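Local coordinates for protein 6-phosphogluconolactonase (PDB 3NWP) that probably hydrolyses 6-phosphogluconolactone to 6-phosphogluconate, the second step of the oxidative pentose phosphate pathway, at residues Y202-L206 against R217-A221. Where two conformers were deposited one is given. Numbering follows the deposited sequence.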
loop_
_atom_site.group_PDB
_atom_site.type_symbol
_atom_site.label_atom_id
_atom_site.label_comp_id
_atom_site.label_asym_id
_atom_site.label_seq_id
_atom_site.Cartn_x
_atom_site.Cartn_y
_atom_site.Cartn_z
ATOM N N TYR A 202 8.150 -14.463 -1.412
ATOM C CA TYR A 202 8.600 -13.552 -2.491
ATOM C C TYR A 202 9.302 -14.353 -3.617
ATOM O O TYR A 202 9.037 -14.142 -4.791
ATOM C CB TYR A 202 9.512 -12.454 -1.914
ATOM C CG TYR A 202 10.254 -11.659 -2.969
ATOM C CD1 TYR A 202 9.619 -10.733 -3.787
ATOM C CD2 TYR A 202 11.607 -11.790 -3.083
ATOM C CE1 TYR A 202 10.311 -10.008 -4.746
ATOM C CE2 TYR A 202 12.299 -11.076 -4.026
ATOM C CZ TYR A 202 11.635 -10.190 -4.851
ATOM O OH TYR A 202 12.378 -9.506 -5.777
ATOM N N ARG A 203 10.206 -15.250 -3.250
ATOM C CA ARG A 203 10.866 -16.084 -4.258
ATOM C C ARG A 203 9.827 -16.920 -5.020
ATOM O O ARG A 203 9.936 -17.081 -6.240
ATOM C CB ARG A 203 11.931 -16.983 -3.590
ATOM C CG ARG A 203 13.087 -16.208 -2.975
ATOM C CD ARG A 203 13.957 -15.538 -3.960
ATOM N NE ARG A 203 14.548 -16.498 -4.913
ATOM C CZ ARG A 203 15.373 -16.170 -5.901
ATOM N NH1 ARG A 203 15.822 -14.920 -6.058
ATOM N NH2 ARG A 203 15.817 -17.140 -6.689
ATOM N N GLN A 204 8.831 -17.462 -4.322
ATOM C CA GLN A 204 7.746 -18.160 -5.022
ATOM C C GLN A 204 7.014 -17.245 -5.975
ATOM O O GLN A 204 6.658 -17.631 -7.093
ATOM C CB GLN A 204 6.728 -18.753 -4.063
ATOM C CG GLN A 204 7.247 -19.874 -3.233
ATOM C CD GLN A 204 6.157 -20.387 -2.336
ATOM O OE1 GLN A 204 5.922 -19.845 -1.264
ATOM N NE2 GLN A 204 5.430 -21.378 -2.806
ATOM N N ALA A 205 6.757 -16.003 -5.547
ATOM C CA ALA A 205 6.092 -15.082 -6.416
ATOM C C ALA A 205 6.853 -14.872 -7.716
ATOM O O ALA A 205 6.248 -14.755 -8.769
ATOM C CB ALA A 205 5.865 -13.696 -5.709
ATOM N N LEU A 206 8.192 -14.828 -7.682
ATOM C CA LEU A 206 8.981 -14.641 -8.901
ATOM C C LEU A 206 8.954 -15.852 -9.843
ATOM O O LEU A 206 9.399 -15.698 -10.981
ATOM C CB LEU A 206 10.429 -14.313 -8.544
ATOM C CG LEU A 206 10.663 -13.036 -7.709
ATOM C CD1 LEU A 206 12.176 -12.940 -7.340
ATOM C CD2 LEU A 206 10.168 -11.802 -8.442
ATOM N N ARG A 217 2.218 -10.550 -7.980
ATOM C CA ARG A 217 2.830 -10.570 -9.283
ATOM C C ARG A 217 2.386 -9.496 -10.241
ATOM O O ARG A 217 3.118 -9.145 -11.158
ATOM C CB ARG A 217 2.611 -11.980 -9.930
ATOM C CG ARG A 217 3.305 -13.099 -9.162
ATOM C CD ARG A 217 2.786 -14.479 -9.569
ATOM N NE ARG A 217 3.595 -15.549 -9.018
ATOM C CZ ARG A 217 3.195 -16.820 -8.905
ATOM N NH1 ARG A 217 1.936 -17.148 -9.227
ATOM N NH2 ARG A 217 4.025 -17.763 -8.430
ATOM N N ALA A 218 1.160 -8.967 -10.068
ATOM C CA ALA A 218 0.715 -7.877 -10.923
ATOM C C ALA A 218 1.576 -6.629 -10.790
ATOM O O ALA A 218 1.754 -5.885 -11.750
ATOM C CB ALA A 218 -0.776 -7.543 -10.670
ATOM N N VAL A 219 2.162 -6.458 -9.603
ATOM C CA VAL A 219 3.124 -5.397 -9.314
ATOM C C VAL A 219 4.558 -5.792 -9.726
ATOM O O VAL A 219 5.248 -5.024 -10.384
ATOM C CB VAL A 219 3.082 -5.041 -7.820
ATOM C CG1 VAL A 219 4.228 -4.122 -7.426
ATOM C CG2 VAL A 219 1.714 -4.377 -7.477
ATOM N N LEU A 220 4.923 -7.036 -9.432
ATOM C CA LEU A 220 6.323 -7.488 -9.699
ATOM C C LEU A 220 6.625 -7.727 -11.150
ATOM O O LEU A 220 7.780 -7.566 -11.556
ATOM C CB LEU A 220 6.634 -8.750 -8.932
ATOM C CG LEU A 220 6.509 -8.669 -7.398
ATOM C CD1 LEU A 220 6.838 -9.983 -6.687
ATOM C CD2 LEU A 220 7.339 -7.480 -6.807
ATOM N N ALA A 221 5.616 -8.103 -11.931
ATOM C CA ALA A 221 5.851 -8.545 -13.307
ATOM C C ALA A 221 5.892 -7.406 -14.288
ATOM O O ALA A 221 6.446 -7.559 -15.396
ATOM C CB ALA A 221 4.829 -9.592 -13.712
#
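Two helical pieces joined by a loop pack against each other here: the C-terminal part of helix 196-206 meets the short helix 217-220 through a pair of side-chain-to-backbone hydrogen bonds and a small apolar patch. The polar part belongs to Arg-217. Its extended side chain brings the guanidinium edge up to the end of the longer helix, where Arg-217 NE donates to Ala-205 O (2.8 Å) and Arg-217 NH2 to Gln-204 O (3.0 Å). Carbonyls near the C-terminal end of a helix often lack the i+4 amide, and the planar, multiply donating arginine suits them, serving two at once and meeting the partial negative charge of the helix end. Its remaining nitrogen, NH1, bonds to Asp-210 O in the connecting loop. The setting is the Rossmann-like alpha/beta fold of the glucosamine-6-phosphate isomerase/6-phosphogluconolactonase family: the 196-206 helix, the loop and the 217-220 turn make up the crossover between the parallel neighbours 189-194 and 227-232. Leu-220, one turn on from Arg-217, points toward the longer helix and fills the apolar gap. Leu-220 CD1 lies 4.0 Å from Tyr-202 CE1, 4.0 Å from Ala-205 CB and 4.2 Å from Leu-206 CD2. Leucine's length carries this one methyl in among the three side chains, whereas the small methyl of Ala-205 lets the backbones approach, its CA being 6.3 Å from Arg-217 CA. Although the CA-to-CB bond of Tyr-202 points away from the short helix, its side chain, whose ring comes near Leu-220, also touches Leu-193 and Val-229 of the two strands.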